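Local coordinates for protein formylmethanofuran--tetrahydromethanopterin formyltransferase (Methanosarcina barkeri, PDB 1M5S) that probably catalyses the reversible transfer of a formyl group from formylmethanofuran to tetrahydromethanopterin, an early step in making methane from carbon dioxide, at residues Gln94-Ala99 with Gly147-Glu152; Ala263-Ala268 with Phe291-Leu296. All coordinates share one frame; numbering follows the deposited sequence.

Contact 1 of 2, residues Gln94-Ala99 with Gly147-Glu152; sequences QCVLTA and GDFLAE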
loop_
_atom_site.group_PDB
_atom_site.type_symbol
_atom_site.label_atom_id
_atom_site.label_comp_id
_atom_site.label_asym_id
_atom_site.label_seq_id
_atom_site.Cartn_x
_atom_site.Cartn_y
_atom_site.Cartn_z
ATOM N N GLN A 94 11.780 -18.127 -11.858
ATOM C CA GLN A 94 10.349 -18.364 -11.711
ATOM C C GLN A 94 9.577 -17.164 -11.179
ATOM O O GLN A 94 8.348 -17.138 -11.275
ATOM C CB GLN A 94 10.093 -19.561 -10.786
ATOM C CG GLN A 94 10.545 -20.895 -11.347
ATOM C CD GLN A 94 10.101 -21.095 -12.786
ATOM O OE1 GLN A 94 10.882 -20.897 -13.720
ATOM N NE2 GLN A 94 8.827 -21.439 -12.973
ATOM N N CYS A 95 10.275 -16.225 -10.539
ATOM C CA CYS A 95 9.601 -15.153 -9.808
ATOM C C CYS A 95 9.976 -13.741 -10.261
ATOM O O CYS A 95 9.329 -12.769 -9.871
ATOM C CB CYS A 95 9.852 -15.297 -8.301
ATOM S SG CYS A 95 9.345 -16.894 -7.610
ATOM N N VAL A 96 11.020 -13.624 -11.073
ATOM C CA VAL A 96 11.465 -12.321 -11.546
ATOM C C VAL A 96 11.467 -12.236 -13.078
ATOM O O VAL A 96 10.884 -11.320 -13.661
ATOM C CB VAL A 96 12.858 -11.989 -10.981
ATOM C CG1 VAL A 96 13.309 -10.619 -11.456
ATOM C CG2 VAL A 96 12.821 -12.025 -9.458
ATOM N N LEU A 97 12.014 -13.259 -13.723
ATOM C CA LEU A 97 11.920 -13.396 -15.171
ATOM C C LEU A 97 10.461 -13.370 -15.619
ATOM O O LEU A 97 10.128 -12.780 -16.643
ATOM C CB LEU A 97 12.587 -14.707 -15.618
ATOM C CG LEU A 97 12.626 -15.030 -17.117
ATOM C CD1 LEU A 97 13.900 -15.786 -17.432
ATOM C CD2 LEU A 97 11.412 -15.839 -17.525
ATOM N N THR A 98 9.592 -13.928 -14.787
ATOM C CA THR A 98 8.165 -14.038 -15.080
ATOM C C THR A 98 7.353 -12.817 -14.633
ATOM O O THR A 98 6.158 -12.720 -14.927
ATOM C CB THR A 98 7.577 -15.269 -14.390
ATOM O OG1 THR A 98 7.794 -15.166 -12.977
ATOM C CG2 THR A 98 8.242 -16.530 -14.906
ATOM N N ALA A 99 7.988 -11.925 -13.876
ATOM C CA ALA A 99 7.315 -10.753 -13.323
ATOM C C ALA A 99 7.403 -9.559 -14.274
ATOM O O ALA A 99 8.414 -9.364 -14.949
ATOM C CB ALA A 99 7.929 -10.394 -11.973
ATOM N N GLY A 147 8.283 -8.073 -23.748
ATOM C CA GLY A 147 9.439 -7.336 -24.232
ATOM C C GLY A 147 10.717 -8.131 -24.039
ATOM O O GLY A 147 10.724 -9.341 -24.239
ATOM N N ASP A 148 11.808 -7.444 -23.709
ATOM C CA ASP A 148 13.092 -8.094 -23.433
ATOM C C ASP A 148 13.367 -8.101 -21.925
ATOM O O ASP A 148 13.288 -7.057 -21.267
ATOM C CB ASP A 148 14.230 -7.352 -24.146
ATOM C CG ASP A 148 14.142 -7.445 -25.668
ATOM O OD1 ASP A 148 13.877 -8.548 -26.194
ATOM O OD2 ASP A 148 14.443 -6.434 -26.343
ATOM N N PHE A 149 13.620 -9.283 -21.370
ATOM C CA PHE A 149 14.075 -9.393 -19.987
ATOM C C PHE A 149 15.603 -9.267 -19.943
ATOM O O PHE A 149 16.309 -9.939 -20.688
ATOM C CB PHE A 149 13.628 -10.729 -19.388
ATOM C CG PHE A 149 14.185 -11.004 -18.014
ATOM C CD1 PHE A 149 13.889 -10.165 -16.944
ATOM C CD2 PHE A 149 14.997 -12.116 -17.788
ATOM C CE1 PHE A 149 14.387 -10.426 -15.670
ATOM C CE2 PHE A 149 15.503 -12.391 -16.512
ATOM C CZ PHE A 149 15.195 -11.541 -15.452
ATOM N N LEU A 150 16.096 -8.338 -19.131
ATOM C CA LEU A 150 17.529 -8.117 -18.995
ATOM C C LEU A 150 18.052 -8.743 -17.702
ATOM O O LEU A 150 17.450 -8.587 -16.643
ATOM C CB LEU A 150 17.836 -6.617 -19.022
ATOM C CG LEU A 150 18.033 -5.941 -20.389
ATOM C CD1 LEU A 150 17.107 -6.521 -21.433
ATOM C CD2 LEU A 150 17.798 -4.453 -20.246
ATOM N N ALA A 151 19.123 -9.527 -17.817
ATOM C CA ALA A 151 19.737 -10.176 -16.659
ATOM C C ALA A 151 21.262 -10.130 -16.758
ATOM O O ALA A 151 21.849 -10.707 -17.673
ATOM C CB ALA A 151 19.258 -11.634 -16.549
ATOM N N GLU A 152 21.901 -9.454 -15.808
ATOM C CA GLU A 152 23.363 -9.442 -15.731
ATOM C C GLU A 152 23.909 -10.870 -15.662
ATOM O O GLU A 152 23.235 -11.782 -15.168
ATOM C CB GLU A 152 23.820 -8.654 -14.504
ATOM C CG GLU A 152 25.330 -8.502 -14.385
ATOM C CD GLU A 152 25.739 -7.327 -13.514
ATOM O OE1 GLU A 152 24.849 -6.586 -13.046
ATOM O OE2 GLU A 152 26.956 -7.134 -13.306
#
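The ring of Phe149, on strand 147-170, lies flat against a type I beta turn, Val96 to Ala99, that follows helix 81-95. Leu97 meets it through a CH-pi contact: its CA stands 3.8 Å from the centroid of the Phe149 ring, only 13° off the normal. From there the leucine side chain, crossing that of Phe149 at about a right angle, runs out over the CD2-CE2 rim, with Leu97 CG 3.8 Å from Phe149 CD2. Phe149 carries CG anti to its own backbone N (chi1 173°), which sends the ring out from the strand to the turn. A serine here would probably leave Leu97 CA without a ring face to rest on and open a gap between turn and strand. Val96 is a lighter neighbour, its CG1 4.4 Å from Phe149 CE1.

Farther out, Val104 of strand 103-106 touches both Val96 and Phe149, and Phe124 packs on Leu97. The second subunit reaches the turn as well, with its Ser204 against Leu97. Ala99 N closes the turn with a 3.0 Å hydrogen bond to Val96 O, while Thr98 OG1 ties it back to Gln94, donating to Gln94 O at 2.7 Å from above the carbonyl plane.

Contact 2 of 2, residues Ala263-Ala268 with Phe291-Leu296; sequences AGIKAA and FKLHEL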
loop_
_atom_site.group_PDB
_atom_site.type_symbol
_atom_site.label_atom_id
_atom_site.label_comp_id
_atom_site.label_asym_id
_atom_site.label_seq_id
_atom_site.Cartn_x
_atom_site.Cartn_y
_atom_site.Cartn_z
ATOM N N ALA A 263 19.475 0.512 15.317
ATOM C CA ALA A 263 18.402 1.332 14.749
ATOM C C ALA A 263 17.035 0.736 15.064
ATOM O O ALA A 263 16.097 1.453 15.442
ATOM C CB ALA A 263 18.581 1.462 13.240
ATOM N N GLY A 264 16.958 -0.590 14.993
ATOM C CA GLY A 264 15.712 -1.285 15.270
ATOM C C GLY A 264 15.281 -1.151 16.717
ATOM O O GLY A 264 14.096 -0.956 16.995
ATOM N N ILE A 265 16.243 -1.249 17.637
ATOM C CA ILE A 265 15.963 -1.116 19.061
ATOM C C ILE A 265 15.552 0.316 19.383
ATOM O O ILE A 265 14.575 0.536 20.093
ATOM C CB ILE A 265 17.193 -1.524 19.920
ATOM C CG1 ILE A 265 17.302 -3.052 19.971
ATOM C CG2 ILE A 265 17.069 -0.966 21.345
ATOM C CD1 ILE A 265 18.626 -3.558 20.489
ATOM N N LYS A 266 16.237 1.285 18.778
ATOM C CA LYS A 266 15.963 2.696 19.048
ATOM C C LYS A 266 14.594 3.132 18.521
ATOM O O LYS A 266 13.972 4.041 19.071
ATOM C CB LYS A 266 17.062 3.578 18.444
ATOM C CG LYS A 266 18.446 3.316 19.029
ATOM C CD LYS A 266 19.084 4.586 19.545
ATOM C CE LYS A 266 19.523 5.494 18.417
ATOM N NZ LYS A 266 20.087 6.762 18.951
ATOM N N ALA A 267 14.128 2.468 17.465
ATOM C CA ALA A 267 12.789 2.718 16.934
ATOM C C ALA A 267 11.724 1.996 17.756
ATOM O O ALA A 267 10.671 2.559 18.044
ATOM C CB ALA A 267 12.713 2.291 15.471
ATOM N N ALA A 268 12.036 0.778 18.199
ATOM C CA ALA A 268 11.124 -0.001 19.035
ATOM C C ALA A 268 10.777 0.668 20.362
ATOM O O ALA A 268 9.631 0.598 20.810
ATOM C CB ALA A 268 11.697 -1.386 19.289
ATOM N N PHE A 291 26.672 -10.546 19.283
ATOM C CA PHE A 291 26.288 -9.145 19.192
ATOM C C PHE A 291 25.696 -8.716 20.523
ATOM O O PHE A 291 24.587 -9.121 20.881
ATOM C CB PHE A 291 25.277 -8.954 18.062
ATOM C CG PHE A 291 25.805 -9.345 16.712
ATOM C CD1 PHE A 291 25.488 -10.582 16.155
ATOM C CD2 PHE A 291 26.631 -8.479 16.000
ATOM C CE1 PHE A 291 25.984 -10.948 14.908
ATOM C CE2 PHE A 291 27.132 -8.839 14.750
ATOM C CZ PHE A 291 26.806 -10.078 14.205
ATOM N N LYS A 292 26.534 -8.072 21.331
ATOM C CA LYS A 292 26.137 -7.648 22.663
ATOM C C LYS A 292 25.340 -6.355 22.581
ATOM O O LYS A 292 25.812 -5.345 22.044
ATOM C CB LYS A 292 27.370 -7.464 23.565
ATOM C CG LYS A 292 27.838 -8.751 24.243
ATOM C CD LYS A 292 28.791 -8.480 25.399
ATOM N N LEU A 293 24.144 -6.393 23.163
ATOM C CA LEU A 293 23.192 -5.292 23.084
ATOM C C LEU A 293 23.763 -3.986 23.630
ATOM O O LEU A 293 23.678 -2.947 22.974
ATOM C CB LEU A 293 21.905 -5.665 23.833
ATOM C CG LEU A 293 20.757 -6.309 23.043
ATOM C CD1 LEU A 293 21.272 -7.312 22.034
ATOM C CD2 LEU A 293 19.784 -6.971 24.013
ATOM N N HIS A 294 24.448 -4.058 24.768
ATOM C CA HIS A 294 24.963 -2.853 25.416
ATOM C C HIS A 294 26.097 -2.196 24.637
ATOM O O HIS A 294 26.347 -0.994 24.774
ATOM C CB HIS A 294 25.428 -3.179 26.834
ATOM C CG HIS A 294 24.309 -3.278 27.831
ATOM N ND1 HIS A 294 24.469 -2.953 29.158
ATOM C CD2 HIS A 294 23.021 -3.658 27.685
ATOM C CE1 HIS A 294 23.327 -3.131 29.792
ATOM N NE2 HIS A 294 22.426 -3.561 28.921
ATOM N N GLU A 295 26.759 -2.980 23.793
ATOM C CA GLU A 295 27.860 -2.472 22.987
ATOM C C GLU A 295 27.383 -1.772 21.717
ATOM O O GLU A 295 28.177 -1.152 21.006
ATOM C CB GLU A 295 28.810 -3.609 22.633
ATOM C CG GLU A 295 29.386 -4.302 23.851
ATOM C CD GLU A 295 30.503 -5.271 23.512
ATOM O OE1 GLU A 295 30.364 -6.043 22.533
ATOM O OE2 GLU A 295 31.503 -5.288 24.261
ATOM N N LEU A 296 26.077 -1.830 21.460
ATOM C CA LEU A 296 25.496 -1.151 20.310
ATOM C C LEU A 296 25.479 0.357 20.519
ATOM O O LEU A 296 25.641 1.120 19.570
ATOM C CB LEU A 296 24.075 -1.658 20.058
ATOM C CG LEU A 296 23.934 -3.143 19.710
ATOM C CD1 LEU A 296 22.477 -3.561 19.769
ATOM C CD2 LEU A 296 24.517 -3.402 18.325
#
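Ile265 reaches out from helix 254-268 with CG1 anti to its carbonyl carbon (chi1 -77°) and the chain nearly extended beyond it (chi2 166°), and this carries CD1 across to the C-terminal segment. Leu296 answers with the same kind of conformation, CG anti to the carbonyl carbon (chi1 -62°), bringing one methyl back toward the helix. The two side chains cross at about a right angle and meet through their ends, Ile265 CD1 lying 3.9 Å from Leu296 CD1. Ile265 CD1 also approaches Leu293 CG, more loosely, at 4.3 Å. A single methyl therefore serves two leucines, and the contact is purely apolar, with no hydrogen bond from one segment to the other. It is also a slender one: the backbones stay well apart, with the CA atoms of Ile265 and Leu293 9.3 Å from each other.

Local bonding sets out the three residues. On the helix, the regular bonds Ala267 N to Ala263 O and Ala268 N to Gly264 O run past Ile265. On the other segment, after Lys292 the chain takes up helical backbone angles without the regular helical bonds; Leu296 N bonds to Leu293 O at 3.0 Å, so that Leu293 and Leu296 lie within one turn of chain.

This is the packing of helix 254-268 against the C-terminal tail, in an alpha/beta sandwich. Phe297 touches Ile265, and Met261, one turn earlier on the helix, packs on both Leu293 and Phe291. Beneath the helix, Phe166 of strand 147-170 meets Ile265 and Ile168 meets Ala268, while helix 173-187 lies alongside, with Thr186 against Ala263 and Ala267.

From the N terminus, the chain reaches contact 1 first: the turn after helix 81-95 waits 47 residues, through strands 103-106 and 113-115, helix 117-122 and the pair 130-134 and 137-144, until the start of strand 147-170 closes the loop. That long strand runs on from contact 1 to pass under helix 254-268, so it connects the two regions. Contact 2 opens later, on helix 254-268, and closes a shorter loop through strands 274-278 and 289-292 at the C-terminal end. The two loops neither nest nor cross. The centres of contacts 1 and 2 lie about 38 Å apart, on opposite sides of the chain's centre, and the contacts do not touch.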